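Local coordinates for protein Pcdhgb2 (Mus musculus, PDB 5SZR) that probably acts as a calcium-dependent cell-adhesion protein, possibly helping to establish and maintain specific neuronal connections in the brain, at residues Asn211-His216 against Gly248-Ser253; Val268-Asp273 against Leu293-Arg298. All coordinates share one frame; numbering follows the deposited sequence.

Contact 1 (Asn211-His216 against Gly248-Ser253). With CA (calcium ion), chain O; MAN (alpha-D-mannopyranose), chain Y.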
loop_
_atom_site.group_PDB
_atom_site.type_symbol
_atom_site.label_atom_id
_atom_site.label_comp_id
_atom_site.label_asym_id
_atom_site.label_seq_id
_atom_site.Cartn_x
_atom_site.Cartn_y
_atom_site.Cartn_z
ATOM N N ASN A 211 8.970 -1.197 4.553
ATOM C CA ASN A 211 8.937 -0.587 3.227
ATOM C C ASN A 211 9.606 0.776 3.282
ATOM O O ASN A 211 9.187 1.648 4.050
ATOM C CB ASN A 211 7.504 -0.453 2.709
ATOM C CG ASN A 211 6.900 -1.786 2.319
ATOM O OD1 ASN A 211 7.118 -2.278 1.211
ATOM N ND2 ASN A 211 6.135 -2.380 3.230
ATOM N N ALA A 212 10.636 0.956 2.470
ATOM C CA ALA A 212 11.292 2.250 2.370
ATOM C C ALA A 212 10.496 3.170 1.445
ATOM O O ALA A 212 9.897 2.704 0.473
ATOM C CB ALA A 212 12.719 2.089 1.845
ATOM N N PRO A 213 10.450 4.468 1.734
ATOM C CA PRO A 213 9.818 5.400 0.795
ATOM C C PRO A 213 10.465 5.314 -0.579
ATOM O O PRO A 213 11.651 5.008 -0.713
ATOM C CB PRO A 213 10.044 6.774 1.440
ATOM C CG PRO A 213 11.066 6.551 2.518
ATOM C CD PRO A 213 10.906 5.138 2.960
ATOM N N VAL A 214 9.659 5.555 -1.609
ATOM C CA VAL A 214 10.103 5.499 -2.997
ATOM C C VAL A 214 9.633 6.763 -3.701
ATOM O O VAL A 214 8.437 7.074 -3.685
ATOM C CB VAL A 214 9.564 4.252 -3.722
ATOM C CG1 VAL A 214 9.928 4.306 -5.197
ATOM C CG2 VAL A 214 10.110 2.990 -3.078
ATOM N N PHE A 215 10.567 7.485 -4.319
ATOM C CA PHE A 215 10.220 8.719 -5.009
ATOM C C PHE A 215 9.445 8.423 -6.287
ATOM O O PHE A 215 9.676 7.419 -6.965
ATOM C CB PHE A 215 11.472 9.533 -5.337
ATOM C CG PHE A 215 12.001 10.330 -4.176
ATOM C CD1 PHE A 215 13.052 9.855 -3.411
ATOM C CD2 PHE A 215 11.442 11.555 -3.851
ATOM C CE1 PHE A 215 13.541 10.594 -2.342
ATOM C CE2 PHE A 215 11.917 12.291 -2.785
ATOM C CZ PHE A 215 12.971 11.814 -2.032
ATOM N N HIS A 216 8.516 9.325 -6.612
ATOM C CA HIS A 216 7.655 9.136 -7.775
ATOM C C HIS A 216 8.445 9.184 -9.083
ATOM O O HIS A 216 8.020 8.592 -10.082
ATOM C CB HIS A 216 6.550 10.195 -7.757
ATOM C CG HIS A 216 5.478 9.984 -8.781
ATOM N ND1 HIS A 216 4.330 9.268 -8.519
ATOM C CD2 HIS A 216 5.369 10.415 -10.060
ATOM C CE1 HIS A 216 3.566 9.255 -9.597
ATOM N NE2 HIS A 216 4.173 9.944 -10.546
ATOM N N GLY A 248 4.628 5.095 7.596
ATOM C CA GLY A 248 4.422 5.599 6.252
ATOM C C GLY A 248 4.368 7.110 6.165
ATOM O O GLY A 248 3.988 7.664 5.129
ATOM N N LEU A 249 4.751 7.790 7.244
ATOM C CA LEU A 249 4.792 9.248 7.274
ATOM C C LEU A 249 6.146 9.717 6.753
ATOM O O LEU A 249 7.187 9.349 7.307
ATOM C CB LEU A 249 4.547 9.760 8.694
ATOM C CG LEU A 249 4.417 11.273 8.874
ATOM C CD1 LEU A 249 3.216 11.801 8.112
ATOM C CD2 LEU A 249 4.315 11.630 10.351
ATOM N N ILE A 250 6.131 10.540 5.701
ATOM C CA ILE A 250 7.341 10.923 4.973
ATOM C C ILE A 250 7.795 12.314 5.395
ATOM O O ILE A 250 6.980 13.230 5.564
ATOM C CB ILE A 250 7.112 10.879 3.450
ATOM C CG1 ILE A 250 6.535 9.527 3.031
ATOM C CG2 ILE A 250 8.414 11.142 2.712
ATOM C CD1 ILE A 250 7.450 8.380 3.322
ATOM N N SER A 251 9.109 12.475 5.554
ATOM C CA SER A 251 9.738 13.781 5.699
ATOM C C SER A 251 10.806 13.933 4.625
ATOM O O SER A 251 11.610 13.020 4.411
ATOM C CB SER A 251 10.348 13.954 7.089
ATOM O OG SER A 251 9.335 14.103 8.066
ATOM N N TYR A 252 10.803 15.077 3.947
ATOM C CA TYR A 252 11.773 15.385 2.903
ATOM C C TYR A 252 12.840 16.335 3.430
ATOM O O TYR A 252 12.573 17.190 4.279
ATOM C CB TYR A 252 11.093 16.007 1.683
ATOM C CG TYR A 252 9.937 15.186 1.165
ATOM C CD1 TYR A 252 10.157 14.073 0.364
ATOM C CD2 TYR A 252 8.630 15.511 1.495
ATOM C CE1 TYR A 252 9.105 13.310 -0.103
ATOM C CE2 TYR A 252 7.569 14.763 1.030
ATOM C CZ TYR A 252 7.810 13.659 0.233
ATOM O OH TYR A 252 6.750 12.913 -0.232
ATOM N N SER A 253 14.058 16.179 2.908
ATOM C CA SER A 253 15.177 17.026 3.298
ATOM C C SER A 253 16.190 17.076 2.160
ATOM O O SER A 253 16.113 16.309 1.194
ATOM C CB SER A 253 15.832 16.526 4.591
ATOM O OG SER A 253 16.478 15.279 4.389
HETATM CA CA CA O . 7.916 2.696 5.711
HETATM C C1 MAN Y . 3.314 12.599 -4.385
HETATM C C2 MAN Y . 2.453 12.977 -3.171
HETATM C C3 MAN Y . 2.442 11.831 -2.158
HETATM C C4 MAN Y . 2.085 10.489 -2.813
HETATM C C5 MAN Y . 2.944 10.222 -4.060
HETATM C C6 MAN Y . 2.453 9.011 -4.839
HETATM O O2 MAN Y . 1.080 13.170 -3.539
HETATM O O3 MAN Y . 1.538 12.088 -1.084
HETATM O O4 MAN Y . 2.309 9.447 -1.877
HETATM O O5 MAN Y . 2.913 11.368 -4.956
HETATM O O6 MAN Y . 3.415 8.690 -5.838
#

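Contact 2 (Val268-Asp273 against Leu293-Arg298). With NAG (2-acetamido-2-deoxy-beta-D-glucopyranose), chain E.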
loop_
_atom_site.group_PDB
_atom_site.type_symbol
_atom_site.label_atom_id
_atom_site.label_comp_id
_atom_site.label_asym_id
_atom_site.label_seq_id
_atom_site.Cartn_x
_atom_site.Cartn_y
_atom_site.Cartn_z
ATOM N N VAL A 268 18.554 26.869 -2.125
ATOM C CA VAL A 268 17.336 26.075 -2.185
ATOM C C VAL A 268 17.060 25.449 -0.826
ATOM O O VAL A 268 17.971 25.208 -0.029
ATOM C CB VAL A 268 17.415 24.978 -3.269
ATOM C CG1 VAL A 268 17.407 25.600 -4.662
ATOM C CG2 VAL A 268 18.659 24.132 -3.065
ATOM N N SER A 269 15.779 25.197 -0.571
ATOM C CA SER A 269 15.328 24.434 0.582
ATOM C C SER A 269 14.141 23.593 0.147
ATOM O O SER A 269 13.582 23.787 -0.936
ATOM C CB SER A 269 14.939 25.343 1.751
ATOM O OG SER A 269 13.770 26.078 1.436
ATOM N N VAL A 270 13.749 22.652 1.000
ATOM C CA VAL A 270 12.563 21.843 0.758
ATOM C C VAL A 270 11.714 21.843 2.020
ATOM O O VAL A 270 12.240 21.777 3.137
ATOM C CB VAL A 270 12.923 20.407 0.316
ATOM C CG1 VAL A 270 13.521 19.603 1.461
ATOM C CG2 VAL A 270 11.708 19.713 -0.268
ATOM N N ASN A 271 10.403 21.974 1.843
ATOM C CA ASN A 271 9.489 21.858 2.969
ATOM C C ASN A 271 9.396 20.394 3.388
ATOM O O ASN A 271 9.133 19.517 2.559
ATOM C CB ASN A 271 8.114 22.404 2.594
ATOM C CG ASN A 271 7.138 22.359 3.750
ATOM O OD1 ASN A 271 6.585 21.305 4.073
ATOM N ND2 ASN A 271 6.914 23.508 4.379
ATOM N N GLN A 272 9.624 20.125 4.676
ATOM C CA GLN A 272 9.800 18.748 5.129
ATOM C C GLN A 272 8.524 17.915 5.034
ATOM O O GLN A 272 8.608 16.682 5.005
ATOM C CB GLN A 272 10.312 18.730 6.569
ATOM C CG GLN A 272 9.263 19.124 7.595
ATOM C CD GLN A 272 9.675 18.795 9.017
ATOM O OE1 GLN A 272 10.741 18.220 9.251
ATOM N NE2 GLN A 272 8.830 19.155 9.976
ATOM N N ASP A 273 7.352 18.543 4.989
ATOM C CA ASP A 273 6.103 17.796 4.929
ATOM C C ASP A 273 5.496 17.758 3.535
ATOM O O ASP A 273 4.919 16.737 3.150
ATOM C CB ASP A 273 5.089 18.383 5.916
ATOM C CG ASP A 273 5.547 18.268 7.360
ATOM O OD1 ASP A 273 6.310 17.330 7.675
ATOM O OD2 ASP A 273 5.146 19.116 8.182
ATOM N N LEU A 293 21.656 18.621 -6.800
ATOM C CA LEU A 293 21.011 18.554 -5.500
ATOM C C LEU A 293 20.603 17.113 -5.232
ATOM O O LEU A 293 20.111 16.429 -6.133
ATOM C CB LEU A 293 19.786 19.476 -5.477
ATOM C CG LEU A 293 19.225 19.977 -4.155
ATOM C CD1 LEU A 293 20.237 20.889 -3.485
ATOM C CD2 LEU A 293 17.911 20.703 -4.405
ATOM N N THR A 294 20.801 16.654 -3.996
ATOM C CA THR A 294 20.368 15.319 -3.585
ATOM C C THR A 294 19.389 15.448 -2.425
ATOM O O THR A 294 19.765 15.894 -1.336
ATOM C CB THR A 294 21.553 14.436 -3.194
ATOM O OG1 THR A 294 22.324 14.129 -4.362
ATOM C CG2 THR A 294 21.052 13.135 -2.577
ATOM N N LEU A 295 18.143 15.051 -2.656
ATOM C CA LEU A 295 17.108 15.076 -1.635
ATOM C C LEU A 295 16.889 13.675 -1.072
ATOM O O LEU A 295 17.251 12.668 -1.687
ATOM C CB LEU A 295 15.795 15.628 -2.199
ATOM C CG LEU A 295 15.855 17.042 -2.780
ATOM C CD1 LEU A 295 16.125 16.997 -4.277
ATOM C CD2 LEU A 295 14.582 17.821 -2.480
ATOM N N GLN A 296 16.291 13.623 0.118
ATOM C CA GLN A 296 16.053 12.365 0.810
ATOM C C GLN A 296 14.630 12.327 1.344
ATOM O O GLN A 296 14.150 13.313 1.914
ATOM C CB GLN A 296 17.043 12.158 1.958
ATOM C CG GLN A 296 16.725 10.930 2.803
ATOM C CD GLN A 296 17.718 10.707 3.921
ATOM O OE1 GLN A 296 18.720 10.015 3.745
ATOM N NE2 GLN A 296 17.445 11.289 5.085
ATOM N N ALA A 297 13.962 11.192 1.149
ATOM C CA ALA A 297 12.669 10.907 1.757
ATOM C C ALA A 297 12.864 9.884 2.863
ATOM O O ALA A 297 13.487 8.842 2.645
ATOM C CB ALA A 297 11.669 10.377 0.727
ATOM N N ARG A 298 12.320 10.176 4.038
ATOM C CA ARG A 298 12.549 9.385 5.238
ATOM C C ARG A 298 11.212 9.106 5.910
ATOM O O ARG A 298 10.388 10.016 6.046
ATOM C CB ARG A 298 13.484 10.141 6.185
ATOM C CG ARG A 298 13.992 9.354 7.363
ATOM C CD ARG A 298 14.886 10.229 8.217
ATOM N NE ARG A 298 15.739 9.428 9.084
ATOM C CZ ARG A 298 16.869 8.853 8.686
ATOM N NH1 ARG A 298 17.587 8.135 9.541
ATOM N NH2 ARG A 298 17.281 8.994 7.432
HETATM C C1 NAG E . 20.842 8.333 1.288
HETATM C C2 NAG E . 20.995 7.055 2.096
HETATM C C3 NAG E . 21.199 7.409 3.568
HETATM C C4 NAG E . 22.346 8.405 3.724
HETATM C C5 NAG E . 22.171 9.588 2.766
HETATM C C6 NAG E . 23.352 10.532 2.730
HETATM C C7 NAG E . 19.820 5.178 1.043
HETATM C C8 NAG E . 18.558 4.373 0.995
HETATM N N2 NAG E . 19.845 6.181 1.928
HETATM O O3 NAG E . 21.451 6.230 4.326
HETATM O O4 NAG E . 22.383 8.894 5.060
HETATM O O5 NAG E . 21.996 9.113 1.426
HETATM O O6 NAG E . 24.238 10.307 3.816
HETATM O O7 NAG E . 20.776 4.930 0.317
#

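Contact 1 (Asn211-His216 against Gly248-Ser253)
Pro213 meets Ile250 through the methyl end of the isoleucine: CD1 lies 3.6 Å from Pro213 CB and 4.1 Å from Pro213 CG. With CG1 anti to the carbonyl carbon (chi1 -52°), Ile250 can rest CD1 against Pro213, while its CG2 sits over one face of Tyr252, 3.5 Å from the ring plane and nearer the rim. Farther along, the Phe215 and Tyr252 rings run alongside one another, pointing opposite ways, Phe215 CE2 reaching Tyr252 CE1 at 4.0 Å in an oblique approach. No hydrogen bond joins the segments, because strands 214-215 and 250-257 belong to the two facing sheets of a cadherin-repeat beta sandwich. Ala297 of strand 290-299 touches Pro213, Phe215 and Ile250, and Val237 lies against both rings. Tyr252 OH is hydrogen-bonded to the backbone N of Ala239, which ties the phenol to the opposing sheet. Pro213 also packs against Asp241 and Asp299, both calcium ligands, and two residues before it the carbonyl Asn211 O binds the same ion at 2.3 Å, with Asn209, Asp243 and Asn247 completing the site. At the other end His216 ND1 and mannose O6 are 2.9 Å apart in a hydrogen bond (angle 157°), O6 approaching the imidazole edge-on.

Contact 2 (Val268-Asp273 against Leu293-Arg298)
Val268 and Leu293 face each other across the interior of a cadherin repeat, a Greek-key beta sandwich in which strand 268-270 borders one sheet and strand 290-299 runs within the other. The backbones are too far apart to pair: the CA atoms of Val268 and Leu293 are 9.0 Å apart and those of Val270 and Leu295 8.5 Å, no hydrogen bond crosses, and the junction is wholly apolar. Val268 has the largest buried share. Its chi1 of -69° turns CG1 anti to the carbonyl carbon and leaves CG2 as the branch that touches, 3.6 Å from Leu293 CD1 and 3.8 Å from Leu293 CD2, so one methyl meets both ends of the leucine fork. Leu293 reaches it with CG anti to its backbone N, and the valine and leucine lie side by side with their ends pointing opposite ways. Leu295 repeats the theme two residues on, at a looser spacing: its CD2 lies 4.1 Å from Val270 CG2, and the side chains meet at a slant. Further apolar residues close round both pairs: Met311 packs on Leu293 and Leu295, Ile254 on Leu293 and Val270, and Val277 on Val270 and Leu295. Past Val270 the edge strand gives way to an Asx turn, where Asn271 OD1 also accepts a hydrogen bond from the backbone N of Ser274. The bond that defines the turn runs from Asp273 N to Asn271 OD1, 3.0 Å long, with an N-H...O angle of 146° and the donor tilted 35° from the carbonyl plane.

The two contacts, with centres 10 Å apart, join the same two sheets of the third cadherin domain of this four-domain fragment; contact 1 (211-253) is complete in sequence before contact 2 begins at Val268. Strands 214-215 and 268-270 are the outermost strands of one sheet; 250-257 and 290-299 are antiparallel neighbours in the other, where probable hydrogen bonds link Ser251 N to Arg298 O (2.8 Å) and Ser253 O to Gln296 N (2.9 Å). Ala297, on the strand of contact 2, packs its CB 3.4 Å from Phe215 CZ of contact 1. Contact 1 lies at an end of the domain that binds a calcium ion through Asn211, contact 2 farther into the sandwich, away from the metal sites.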